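Long-range contact in alpha-1,3-glucanase (Streptomyces thermodiastaticus, PDB 7C7D), which probably hydrolyses alpha-1,3-linked glucans by cutting within the chain, as a thermostable family GH87 glycosidase: residues Q279-G284 with N310-P315. Residues are numbered along the deposited sequence; the frame is centred on the assembly and turned at random.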
loop_
_atom_site.group_PDB
_atom_site.type_symbol
_atom_site.label_atom_id
_atom_site.label_comp_id
_atom_site.label_asym_id
_atom_site.label_seq_id
_atom_site.Cartn_x
_atom_site.Cartn_y
_atom_site.Cartn_z
ATOM N N GLN A 279 15.011 -11.816 -12.069
ATOM C CA GLN A 279 16.401 -11.783 -12.494
ATOM C C GLN A 279 17.213 -11.084 -11.420
ATOM O O GLN A 279 16.763 -10.091 -10.845
ATOM C CB GLN A 279 16.545 -11.055 -13.835
ATOM C CG GLN A 279 15.938 -9.657 -13.846
ATOM C CD GLN A 279 15.891 -9.052 -15.233
ATOM O OE1 GLN A 279 15.845 -9.758 -16.235
ATOM N NE2 GLN A 279 15.920 -7.731 -15.298
ATOM N N THR A 280 18.401 -11.609 -11.146
ATOM C CA THR A 280 19.224 -11.028 -10.096
ATOM C C THR A 280 19.979 -9.800 -10.566
ATOM O O THR A 280 20.442 -9.015 -9.732
ATOM C CB THR A 280 20.208 -12.061 -9.550
ATOM O OG1 THR A 280 21.012 -12.564 -10.624
ATOM C CG2 THR A 280 19.467 -13.215 -8.888
ATOM N N ASP A 281 20.097 -9.603 -11.873
ATOM C CA ASP A 281 20.876 -8.489 -12.374
ATOM C C ASP A 281 20.401 -8.150 -13.778
ATOM O O ASP A 281 19.717 -8.940 -14.432
ATOM C CB ASP A 281 22.369 -8.814 -12.324
ATOM C CG ASP A 281 23.235 -7.600 -12.523
ATOM O OD1 ASP A 281 24.169 -7.681 -13.343
ATOM O OD2 ASP A 281 22.969 -6.555 -11.886
ATOM N N SER A 282 20.752 -6.945 -14.214
ATOM C CA SER A 282 20.338 -6.434 -15.510
ATOM C C SER A 282 21.213 -5.240 -15.854
ATOM O O SER A 282 21.606 -4.473 -14.969
ATOM C CB SER A 282 18.870 -5.996 -15.461
ATOM O OG SER A 282 18.523 -5.190 -16.568
ATOM N N ALA A 283 21.515 -5.089 -17.145
ATOM C CA ALA A 283 22.181 -3.883 -17.613
ATOM C C ALA A 283 21.328 -2.636 -17.450
ATOM O O ALA A 283 21.841 -1.527 -17.626
ATOM C CB ALA A 283 22.588 -4.048 -19.077
ATOM N N GLY A 284 20.053 -2.779 -17.138
ATOM C CA GLY A 284 19.227 -1.621 -16.881
ATOM C C GLY A 284 18.607 -1.054 -18.139
ATOM O O GLY A 284 18.500 -1.709 -19.181
ATOM N N ASN A 310 10.792 -9.436 -9.529
ATOM C CA ASN A 310 11.597 -10.059 -8.489
ATOM C C ASN A 310 13.055 -9.857 -8.858
ATOM O O ASN A 310 13.535 -10.446 -9.829
ATOM C CB ASN A 310 11.271 -11.547 -8.400
ATOM C CG ASN A 310 11.775 -12.173 -7.130
ATOM O OD1 ASN A 310 11.194 -11.973 -6.067
ATOM N ND2 ASN A 310 12.845 -12.955 -7.230
ATOM N N GLY A 311 13.758 -9.033 -8.087
ATOM C CA GLY A 311 15.176 -8.835 -8.299
ATOM C C GLY A 311 15.540 -7.453 -8.802
ATOM O O GLY A 311 15.171 -6.431 -8.209
ATOM N N SER A 312 16.253 -7.407 -9.918
ATOM C CA SER A 312 16.917 -6.195 -10.371
ATOM C C SER A 312 16.429 -5.786 -11.752
ATOM O O SER A 312 16.430 -6.601 -12.685
ATOM C CB SER A 312 18.428 -6.424 -10.411
ATOM O OG SER A 312 19.080 -5.416 -11.155
ATOM N N LEU A 313 16.059 -4.510 -11.885
ATOM C CA LEU A 313 15.780 -3.911 -13.179
ATOM C C LEU A 313 16.969 -3.128 -13.716
ATOM O O LEU A 313 16.869 -2.524 -14.790
ATOM C CB LEU A 313 14.549 -3.008 -13.103
ATOM C CG LEU A 313 13.238 -3.723 -12.787
ATOM C CD1 LEU A 313 12.112 -2.709 -12.636
ATOM C CD2 LEU A 313 12.910 -4.751 -13.863
ATOM N N GLY A 314 18.094 -3.145 -13.005
ATOM C CA GLY A 314 19.286 -2.456 -13.432
ATOM C C GLY A 314 19.188 -0.955 -13.262
ATOM O O GLY A 314 18.181 -0.420 -12.794
ATOM N N PRO A 315 20.249 -0.252 -13.646
ATOM C CA PRO A 315 20.261 1.213 -13.528
ATOM C C PRO A 315 19.448 1.893 -14.621
ATOM O O PRO A 315 19.325 1.401 -15.744
ATOM C CB PRO A 315 21.747 1.558 -13.686
ATOM C CG PRO A 315 22.288 0.441 -14.549
ATOM C CD PRO A 315 21.538 -0.795 -14.110
#
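Gln279 meets the 310-315 segment through both its backbone and its side-chain amide. Its N donates to Asn310 O at 3.0 Å and its O accepts from Ser312 N at 2.9 Å, the pair of bonds that makes a parallel bridge to Gly311. The side chain adds a third link: CG sits between the backbone N and the carbonyl carbon (chi1 54°), the chain runs extended beyond it, and NE2 reaches Ser312 O at 2.9 Å. That bond is nearly straight, 161° at the hydrogen, and lies in both the carbonyl plane and the glutamine amide plane. Ser312 is thus held by Gln279 at both its N and its O, just where the strand gives way to loop. On the amide's other branch, OE1 accepts from Val256 N, which fixes the flip of the group and ties it to a third segment.

Ser312 points its CB toward the other segment, 3.4 Å from Thr280 O, while its OG is hydrogen-bonded to Thr336 O. Farther along, the loops come close mainly through backbone at Gly284 and Gly314, whose lack of side chains lets the two CA atoms stand 3.5 Å apart; Gly284 CA also directs a nearly linear CA-H...O contact to Leu313 O. Ser282 shapes this turn, its OG accepting from Gly284 N at 2.9 Å in an ST turn and also bonding to Val256 O. The ring of Pro315 closes the far end, CD packing against Ala283 O.

Gln279's side-chain bridge is a local addition to a regular pattern. Strands 277-279 and 309-311 pair in parallel, and the loop after the first lies against the loop after the second, in the same direction, one turn further on, as is characteristic of the right-handed parallel beta-helix of pectate lyase-like proteins.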